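Local coordinates for protein CEL44C (Paenibacillus polymyxa, PDB 2YIH) that hydrolyses the beta-1,4-linked glucan backbone of xyloglucan and cellulosic substrates as an endo-acting glycoside hydrolase of family 44, at residues V435-T440 against L447-M452; G36-A41 against A404-R409; D457-A462 against V505-A510. The protein carries 8 engineered substitutions. All blocks are in the same frame, centred on the assembly; numbering follows the deposited sequence. Where two conformers were deposited one is given.

This chain is the family 44 catalytic piece of a longer protein and pairs a parallel eight-stranded TIM barrel with a beta-sandwich domain. From the N terminus, strand 9-22 belongs to the sandwich before the chain enters the barrel. Contact 2 then closes the longest loop: 36-41, after the first barrel strand, meets 404-409 in the helix following the last one. Contact 1 is a short hairpin, and contact 3 joins 457-462 to 505-510 across 42 residues. The three follow in series, without nesting or crossing. Tyr408, on His436 and Val450, and Leu407, on Ala510, join helix 399-409 to the sandwich; Met452 with Thr509 and Ala510 links neighbouring strands within its sheet.

Contact 1: residues V435-T440 against L447-M452; sequences VHASVT and LHLVVM
Ala437 offers a small methyl opposite the branched Leu449, whose CD2 fills the shallow place beside it with 3.7 Å between Ala437 CB and Leu449 CD2. At the turn end of the same face Leu447 does the reaching: chi1 (166°) sets CG anti to the backbone N, and chi2 (67°) turns CD1 to the partner strand, where Leu447 CD1 lies 3.9 Å from Val439 CG1 and close to Ser438 O. At the other end Val435 and Val451 meet more loosely, Val435 CB standing 4.3 Å from Val451 CG2, while Val435 CG2 rests near the carbonyl oxygen of Val450.

The reverse face carries His436, Ser438, His448, Val450 and Met452. Here the Ser438 hydroxyl nestles against His448, with OG 3.4 Å from His448 CB, and the doubly bent Met452 chain curls its CE back to 4.1 Å from His436 CD2. Holding both faces in register are two hydrogen-bonded pairs of an antiparallel hairpin, strand directions 170° apart. His436 and Val450 exchange N-H and C=O in both directions, the Val450 N to His436 O bond measuring 2.8 Å, and Ser438 and His448 do likewise.

The polar tips turn elsewhere: Ser438 OG bonds Gly419 N, and the His436 imidazole is held by Asp375 and Lys382 of helix 367-382, which also receives Val450 and Met452. In the sandwich sheet the hairpin lies between strand 421-427, beside Ala437 and Val439, and strand 509-516, beside Leu447 and Leu449.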
loop_
_atom_site.group_PDB
_atom_site.type_symbol
_atom_site.label_atom_id
_atom_site.label_comp_id
_atom_site.label_asym_id
_atom_site.label_seq_id
_atom_site.Cartn_x
_atom_site.Cartn_y
_atom_site.Cartn_z
ATOM N N VAL A 435 -11.188 -9.518 15.115
ATOM C CA VAL A 435 -12.068 -8.431 15.515
ATOM C C VAL A 435 -11.252 -7.144 15.734
ATOM O O VAL A 435 -10.118 -7.173 16.235
ATOM C CB VAL A 435 -12.835 -8.801 16.832
ATOM C CG1 VAL A 435 -11.821 -9.159 17.932
ATOM C CG2 VAL A 435 -13.776 -7.642 17.241
ATOM N N HIS A 436 -11.808 -6.049 15.257
ATOM C CA HIS A 436 -11.168 -4.740 15.349
ATOM C C HIS A 436 -12.179 -3.714 15.799
ATOM O O HIS A 436 -13.304 -3.698 15.309
ATOM C CB HIS A 436 -10.656 -4.373 13.969
ATOM C CG HIS A 436 -9.689 -5.380 13.423
ATOM N ND1 HIS A 436 -8.421 -5.548 13.933
ATOM C CD2 HIS A 436 -9.822 -6.284 12.423
ATOM C CE1 HIS A 436 -7.819 -6.528 13.282
ATOM N NE2 HIS A 436 -8.649 -6.989 12.356
ATOM N N ALA A 437 -11.772 -2.837 16.718
ATOM C CA ALA A 437 -12.699 -1.879 17.295
ATOM C C ALA A 437 -12.183 -0.469 17.138
ATOM O O ALA A 437 -10.981 -0.242 17.072
ATOM C CB ALA A 437 -12.926 -2.189 18.817
ATOM N N SER A 438 -13.100 0.489 17.110
ATOM C CA SER A 438 -12.680 1.891 16.984
ATOM C C SER A 438 -13.762 2.820 17.489
ATOM O O SER A 438 -14.935 2.445 17.522
ATOM C CB SER A 438 -12.369 2.238 15.515
ATOM O OG SER A 438 -13.509 2.035 14.704
ATOM N N VAL A 439 -13.343 4.032 17.869
ATOM C CA VAL A 439 -14.241 5.162 18.095
ATOM C C VAL A 439 -13.710 6.376 17.310
ATOM O O VAL A 439 -12.614 6.314 16.755
ATOM C CB VAL A 439 -14.312 5.518 19.591
ATOM C CG1 VAL A 439 -14.890 4.334 20.381
ATOM C CG2 VAL A 439 -12.925 5.946 20.127
ATOM N N THR A 440 -14.416 7.501 17.342
ATOM C CA THR A 440 -13.885 8.735 16.737
ATOM C C THR A 440 -13.835 9.834 17.795
ATOM O O THR A 440 -14.787 9.982 18.557
ATOM C CB THR A 440 -14.705 9.175 15.484
ATOM O OG1 THR A 440 -14.403 8.298 14.390
ATOM C CG2 THR A 440 -14.349 10.621 15.048
ATOM N N LEU A 447 -19.711 3.309 18.905
ATOM C CA LEU A 447 -18.588 2.361 18.921
ATOM C C LEU A 447 -18.673 1.450 17.692
ATOM O O LEU A 447 -19.728 0.910 17.397
ATOM C CB LEU A 447 -18.568 1.520 20.226
ATOM C CG LEU A 447 -17.695 0.260 20.324
ATOM C CD1 LEU A 447 -16.200 0.665 20.280
ATOM C CD2 LEU A 447 -17.962 -0.491 21.629
ATOM N N HIS A 448 -17.546 1.265 16.999
ATOM C CA HIS A 448 -17.522 0.519 15.734
ATOM C C HIS A 448 -16.776 -0.782 15.970
ATOM O O HIS A 448 -15.640 -0.771 16.482
ATOM C CB HIS A 448 -16.792 1.347 14.678
ATOM C CG HIS A 448 -17.616 2.460 14.115
ATOM N ND1 HIS A 448 -17.668 3.720 14.677
ATOM C CD2 HIS A 448 -18.412 2.496 13.024
ATOM C CE1 HIS A 448 -18.507 4.466 13.985
ATOM N NE2 HIS A 448 -18.978 3.745 12.980
ATOM N N LEU A 449 -17.368 -1.903 15.545
ATOM C CA LEU A 449 -16.710 -3.201 15.678
ATOM C C LEU A 449 -16.761 -3.895 14.339
ATOM O O LEU A 449 -17.841 -4.021 13.756
ATOM C CB LEU A 449 -17.433 -4.103 16.680
ATOM C CG LEU A 449 -17.749 -3.522 18.047
ATOM C CD1 LEU A 449 -18.491 -4.614 18.848
ATOM C CD2 LEU A 449 -16.486 -3.055 18.792
ATOM N N VAL A 450 -15.610 -4.318 13.831
ATOM C CA VAL A 450 -15.598 -5.189 12.628
ATOM C C VAL A 450 -15.191 -6.575 13.104
ATOM O O VAL A 450 -14.163 -6.742 13.779
ATOM C CB VAL A 450 -14.641 -4.635 11.519
ATOM C CG1 VAL A 450 -14.410 -5.718 10.409
ATOM C CG2 VAL A 450 -15.228 -3.398 10.893
ATOM N N VAL A 451 -16.066 -7.550 12.878
ATOM C CA VAL A 451 -15.831 -8.916 13.337
ATOM C C VAL A 451 -16.008 -9.909 12.176
ATOM O O VAL A 451 -16.828 -9.699 11.256
ATOM C CB VAL A 451 -16.749 -9.271 14.544
ATOM C CG1 VAL A 451 -18.247 -9.201 14.171
ATOM C CG2 VAL A 451 -16.365 -10.642 15.137
ATOM N N MET A 452 -15.215 -10.959 12.174
ATOM C CA MET A 452 -15.330 -11.931 11.089
ATOM C C MET A 452 -15.153 -13.355 11.559
ATOM O O MET A 452 -14.396 -13.612 12.497
ATOM C CB MET A 452 -14.342 -11.603 9.964
ATOM C CG MET A 452 -12.861 -11.774 10.349
ATOM S SD MET A 452 -11.786 -10.540 9.584
ATOM C CE MET A 452 -12.225 -9.100 10.597
#

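Contact 2: residues G36-A41 against A404-R409; sequences GDENMA and AYKLYR. With SO4 (sulfate ion), chain E.
Met40 lies over one face of the Tyr405 ring: its CE sits over the centre, 3.5 Å from the Tyr405 centroid and 10° off the normal, a CH-pi contact, and Met40 SD follows at 4.2 Å from that centroid as a Met-aromatic contact. The Arg409 guanidinium has Asn39 ND2 over one face, amide and guanidinium planes 17° apart, and the backbone Asn39 O at its edge. That oxygen is gripped side-on, by Arg409 NE at 2.9 Å and by Arg409 NH2 at 3.1 Å. In return Asn39 ND2 donates to Arg409 O (3.0 Å). A sulfate, probably from the crystallisation liquor, meets the guanidinium edge through almost straight bonds, Arg409 NH1 to its O2 and Arg409 NH2 to its O3, both 2.7 Å.

In the TIM barrel, 36-41 lies between strands 29-30 and 42-45, so the contact joins the loop after the first barrel strand to the end of helix 399-409.

Farther along, Asp37 OD2 and Lys406 NZ form a long salt bridge of 3.8 Å, with two waters each linking the carboxylate to the amine. Glu38 packs its CB and CG on Tyr405 CB, while its carboxylate binds Gly36 N and, outside the segments, Ser402.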
loop_
_atom_site.group_PDB
_atom_site.type_symbol
_atom_site.label_atom_id
_atom_site.label_comp_id
_atom_site.label_asym_id
_atom_site.label_seq_id
_atom_site.Cartn_x
_atom_site.Cartn_y
_atom_site.Cartn_z
ATOM N N GLY A 36 -15.124 2.401 -7.188
ATOM C CA GLY A 36 -15.283 3.848 -7.106
ATOM C C GLY A 36 -16.119 4.288 -5.929
ATOM O O GLY A 36 -16.256 5.488 -5.675
ATOM N N ASP A 37 -16.700 3.335 -5.207
ATOM C CA ASP A 37 -17.476 3.674 -4.030
ATOM C C ASP A 37 -16.855 3.113 -2.752
ATOM O O ASP A 37 -17.526 2.910 -1.727
ATOM C CB ASP A 37 -18.945 3.281 -4.183
ATOM C CG ASP A 37 -19.150 1.798 -4.425
ATOM O OD1 ASP A 37 -18.195 1.018 -4.630
ATOM O OD2 ASP A 37 -20.323 1.386 -4.354
ATOM N N GLU A 38 -15.536 2.926 -2.779
ATOM C CA GLU A 38 -14.860 2.390 -1.601
ATOM C C GLU A 38 -14.501 3.506 -0.624
ATOM O O GLU A 38 -14.013 3.218 0.465
ATOM C CB GLU A 38 -13.563 1.686 -2.036
ATOM C CG GLU A 38 -13.736 0.339 -2.808
ATOM C CD GLU A 38 -14.011 0.523 -4.272
ATOM O OE1 GLU A 38 -13.822 1.642 -4.812
ATOM O OE2 GLU A 38 -14.448 -0.451 -4.878
ATOM N N ASN A 39 -14.625 4.766 -1.056
ATOM C CA ASN A 39 -14.263 5.928 -0.202
ATOM C C ASN A 39 -12.815 5.828 0.324
ATOM O O ASN A 39 -12.550 5.839 1.534
ATOM C CB ASN A 39 -15.271 6.044 0.951
ATOM C CG ASN A 39 -15.074 7.313 1.784
ATOM O OD1 ASN A 39 -14.620 8.346 1.265
ATOM N ND2 ASN A 39 -15.383 7.228 3.080
ATOM N N MET A 40 -11.901 5.573 -0.610
ATOM C CA MET A 40 -10.467 5.532 -0.332
ATOM C C MET A 40 -10.004 6.892 0.202
ATOM O O MET A 40 -10.582 7.911 -0.141
ATOM C CB MET A 40 -9.707 5.239 -1.645
ATOM C CG MET A 40 -9.998 3.833 -2.186
ATOM S SD MET A 40 -9.189 2.539 -1.206
ATOM C CE MET A 40 -9.820 1.109 -2.101
ATOM N N ALA A 41 -8.911 6.890 0.963
ATOM C CA ALA A 41 -8.256 8.124 1.423
ATOM C C ALA A 41 -6.892 8.352 0.777
ATOM O O ALA A 41 -6.281 9.418 0.941
ATOM C CB ALA A 41 -8.133 8.142 3.033
ATOM N N ALA A 404 -14.453 -5.532 1.258
ATOM C CA ALA A 404 -13.679 -5.291 2.493
ATOM C C ALA A 404 -13.478 -3.798 2.706
ATOM O O ALA A 404 -13.685 -3.304 3.831
ATOM C CB ALA A 404 -12.324 -6.028 2.448
ATOM N N TYR A 405 -13.076 -3.071 1.657
ATOM C CA TYR A 405 -12.932 -1.613 1.816
ATOM C C TYR A 405 -14.260 -0.967 2.191
ATOM O O TYR A 405 -14.299 -0.095 3.048
ATOM C CB TYR A 405 -12.352 -0.914 0.564
ATOM C CG TYR A 405 -10.857 -1.133 0.430
ATOM C CD1 TYR A 405 -9.942 -0.351 1.163
ATOM C CD2 TYR A 405 -10.369 -2.138 -0.402
ATOM C CE1 TYR A 405 -8.553 -0.590 1.074
ATOM C CE2 TYR A 405 -8.991 -2.369 -0.520
ATOM C CZ TYR A 405 -8.094 -1.591 0.235
ATOM O OH TYR A 405 -6.746 -1.848 0.203
ATOM N N LYS A 406 -15.318 -1.337 1.484
ATOM C CA LYS A 406 -16.624 -0.718 1.739
ATOM C C LYS A 406 -17.077 -1.044 3.160
ATOM O O LYS A 406 -17.700 -0.210 3.792
ATOM C CB LYS A 406 -17.667 -1.184 0.711
ATOM C CG LYS A 406 -17.362 -0.574 -0.647
ATOM C CD LYS A 406 -18.080 -1.271 -1.823
ATOM C CE LYS A 406 -19.573 -1.069 -1.742
ATOM N NZ LYS A 406 -20.287 -2.011 -2.677
ATOM N N LEU A 407 -16.765 -2.237 3.665
ATOM C CA LEU A 407 -17.174 -2.555 5.038
ATOM C C LEU A 407 -16.560 -1.574 6.056
ATOM O O LEU A 407 -17.223 -1.199 7.065
ATOM C CB LEU A 407 -16.886 -4.023 5.401
ATOM C CG LEU A 407 -17.560 -4.494 6.699
ATOM C CD1 LEU A 407 -19.046 -4.667 6.484
ATOM C CD2 LEU A 407 -16.939 -5.835 7.132
ATOM N N TYR A 408 -15.323 -1.136 5.784
ATOM C CA TYR A 408 -14.659 -0.124 6.625
ATOM C C TYR A 408 -15.041 1.322 6.298
ATOM O O TYR A 408 -14.998 2.184 7.195
ATOM C CB TYR A 408 -13.118 -0.256 6.509
ATOM C CG TYR A 408 -12.552 -1.327 7.418
ATOM C CD1 TYR A 408 -12.635 -2.672 7.079
ATOM C CD2 TYR A 408 -12.043 -0.998 8.672
ATOM C CE1 TYR A 408 -12.168 -3.651 7.912
ATOM C CE2 TYR A 408 -11.527 -1.995 9.525
ATOM C CZ TYR A 408 -11.629 -3.308 9.158
ATOM O OH TYR A 408 -11.135 -4.323 9.967
ATOM N N ARG A 409 -15.340 1.616 5.015
ATOM C CA ARG A 409 -15.317 3.003 4.565
ATOM C C ARG A 409 -16.596 3.475 3.880
ATOM O O ARG A 409 -16.759 4.658 3.636
ATOM C CB ARG A 409 -14.100 3.264 3.666
ATOM C CG ARG A 409 -12.773 3.048 4.376
ATOM C CD ARG A 409 -12.390 4.263 5.239
ATOM N NE ARG A 409 -12.185 5.434 4.384
ATOM C CZ ARG A 409 -11.914 6.655 4.828
ATOM N NH1 ARG A 409 -11.765 6.863 6.149
ATOM N NH2 ARG A 409 -11.769 7.661 3.952
HETATM S S SO4 E . -11.000 10.455 6.357
HETATM O O1 SO4 E . -12.116 11.358 6.640
HETATM O O2 SO4 E . -11.140 9.286 7.215
HETATM O O3 SO4 E . -11.020 10.111 4.929
HETATM O O4 SO4 E . -9.763 11.186 6.634
HETATM O O HOH W 1 -22.523 -0.219 -3.751
HETATM O O HOH W 2 -19.320 -1.291 -5.369
#

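Contact 3: residues D457-A462 against V505-A510; sequences DSAFDA and VPPLTA
Val505 O takes two hydrogen bonds, from Phe460 N across the contact and from Asn453 ND2 at the end of strand 446-453. The Phe460 N to Val505 O bond is 3.1 Å long, its donor tilted 28° from the carbonyl plane. Ala459 CA makes a bent CA-H...O contact with Val505 O at 3.4 Å. Val505 N returns a bond of 2.9 Å to Phe460 O, making Phe460 and Val505 an antiparallel hydrogen-bonded pair.

Their side chains lie next to each other and point the same way. Phe460 CG sits between the backbone N and the carbonyl carbon (chi1 55°), and farther out on the ring Phe460 CE1 comes within 3.6 Å of Val505 CG2. The same methyl lies more loosely by Ala462 CB, and Ile10 of strand 9-22 touches the Phe460 side chain.

This is where strand 460-467 begins and edge strand 500-505 of the sandwich sheet ends. Pro507, where the next hydrogen-bonded pair would set it against Ser458, has no N-H to give; Ser458 O accepts from Asn453 ND2, and Ser458 N donates to Ser455 OG. Pro507 sets its ring against the backbone of 457-459, Pro507 CG 3.7 Å from Asp457 C and likewise close to Ser458 N, with Ala459 CB 4.2 Å from Pro507 CD.

The chain then turns into strand 509-516 through a G1 beta bulge, Leu508 and Thr509 both opposite Asn453. Leu508 has positive phi (49°), and Thr509 OG1 donates back to Pro507 O at 3.0 Å, from above the carbonyl plane.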
loop_
_atom_site.group_PDB
_atom_site.type_symbol
_atom_site.label_atom_id
_atom_site.label_comp_id
_atom_site.label_asym_id
_atom_site.label_seq_id
_atom_site.Cartn_x
_atom_site.Cartn_y
_atom_site.Cartn_z
ATOM N N ASP A 457 -16.922 -23.819 7.984
ATOM C CA ASP A 457 -17.944 -24.826 8.342
ATOM C C ASP A 457 -18.858 -24.425 9.511
ATOM O O ASP A 457 -20.001 -24.896 9.625
ATOM C CB ASP A 457 -17.264 -26.133 8.753
ATOM C CG ASP A 457 -16.339 -26.673 7.692
ATOM O OD1 ASP A 457 -16.774 -26.780 6.536
ATOM O OD2 ASP A 457 -15.188 -27.035 8.029
ATOM N N SER A 458 -18.302 -23.678 10.459
ATOM C CA SER A 458 -18.977 -23.544 11.755
ATOM C C SER A 458 -19.266 -22.100 12.163
ATOM O O SER A 458 -18.337 -21.313 12.304
ATOM C CB SER A 458 -18.161 -24.246 12.851
ATOM O OG SER A 458 -17.820 -25.582 12.464
ATOM N N ALA A 459 -20.537 -21.792 12.436
ATOM C CA ALA A 459 -20.914 -20.506 13.029
ATOM C C ALA A 459 -20.348 -20.452 14.435
ATOM O O ALA A 459 -20.042 -21.493 15.024
ATOM C CB ALA A 459 -22.427 -20.357 13.081
ATOM N N PHE A 460 -20.240 -19.249 14.987
ATOM C CA PHE A 460 -20.080 -19.106 16.432
ATOM C C PHE A 460 -21.003 -18.025 16.971
ATOM O O PHE A 460 -21.364 -17.080 16.262
ATOM C CB PHE A 460 -18.617 -18.845 16.849
ATOM C CG PHE A 460 -17.965 -17.657 16.164
ATOM C CD1 PHE A 460 -18.256 -16.348 16.561
ATOM C CD2 PHE A 460 -16.966 -17.862 15.224
ATOM C CE1 PHE A 460 -17.632 -15.249 15.942
ATOM C CE2 PHE A 460 -16.309 -16.781 14.640
ATOM C CZ PHE A 460 -16.631 -15.487 14.988
ATOM N N ASP A 461 -21.313 -18.106 18.261
ATOM C CA ASP A 461 -22.000 -17.006 18.926
ATOM C C ASP A 461 -20.904 -16.158 19.566
ATOM O O ASP A 461 -20.156 -16.652 20.401
ATOM C CB ASP A 461 -22.937 -17.539 20.028
ATOM C CG ASP A 461 -24.238 -18.113 19.477
ATOM O OD1 ASP A 461 -24.513 -18.009 18.256
ATOM O OD2 ASP A 461 -24.984 -18.726 20.274
ATOM N N ALA A 462 -20.784 -14.898 19.151
ATOM C CA ALA A 462 -19.798 -13.999 19.752
ATOM C C ALA A 462 -20.460 -13.298 20.920
ATOM O O ALA A 462 -21.450 -12.595 20.737
ATOM C CB ALA A 462 -19.312 -12.962 18.717
ATOM N N VAL A 505 -22.232 -15.135 14.364
ATOM C CA VAL A 505 -21.504 -14.904 13.105
ATOM C C VAL A 505 -21.425 -16.223 12.332
ATOM O O VAL A 505 -20.753 -17.147 12.731
ATOM C CB VAL A 505 -20.089 -14.349 13.374
ATOM C CG1 VAL A 505 -19.439 -13.892 12.046
ATOM C CG2 VAL A 505 -20.168 -13.165 14.385
ATOM N N PRO A 506 -22.144 -16.318 11.214
ATOM C CA PRO A 506 -22.091 -17.541 10.405
ATOM C C PRO A 506 -20.696 -17.745 9.820
ATOM O O PRO A 506 -19.889 -16.801 9.833
ATOM C CB PRO A 506 -23.086 -17.241 9.258
ATOM C CG PRO A 506 -23.978 -16.236 9.802
ATOM C CD PRO A 506 -23.104 -15.353 10.677
ATOM N N PRO A 507 -20.412 -18.938 9.284
ATOM C CA PRO A 507 -19.114 -19.163 8.657
ATOM C C PRO A 507 -18.896 -18.153 7.519
ATOM O O PRO A 507 -19.859 -17.716 6.868
ATOM C CB PRO A 507 -19.275 -20.563 8.036
ATOM C CG PRO A 507 -20.426 -21.178 8.768
ATOM C CD PRO A 507 -21.332 -20.072 9.047
ATOM N N LEU A 508 -17.630 -17.822 7.264
ATOM C CA LEU A 508 -17.274 -16.989 6.103
ATOM C C LEU A 508 -18.144 -15.737 6.022
ATOM O O LEU A 508 -18.687 -15.416 4.972
ATOM C CB LEU A 508 -17.376 -17.823 4.819
ATOM C CG LEU A 508 -16.477 -19.076 4.881
ATOM C CD1 LEU A 508 -16.642 -20.009 3.653
ATOM C CD2 LEU A 508 -15.003 -18.721 5.075
ATOM N N THR A 509 -18.253 -14.997 7.128
ATOM C CA THR A 509 -19.071 -13.760 7.178
ATOM C C THR A 509 -18.281 -12.657 7.889
ATOM O O THR A 509 -17.545 -12.946 8.836
ATOM C CB THR A 509 -20.369 -13.997 7.967
ATOM O OG1 THR A 509 -21.086 -15.065 7.341
ATOM C CG2 THR A 509 -21.251 -12.781 8.023
ATOM N N ALA A 510 -18.390 -11.428 7.387
ATOM C CA ALA A 510 -17.794 -10.274 8.073
ATOM C C ALA A 510 -18.899 -9.278 8.349
ATOM O O ALA A 510 -19.698 -9.003 7.460
ATOM C CB ALA A 510 -16.726 -9.638 7.191
#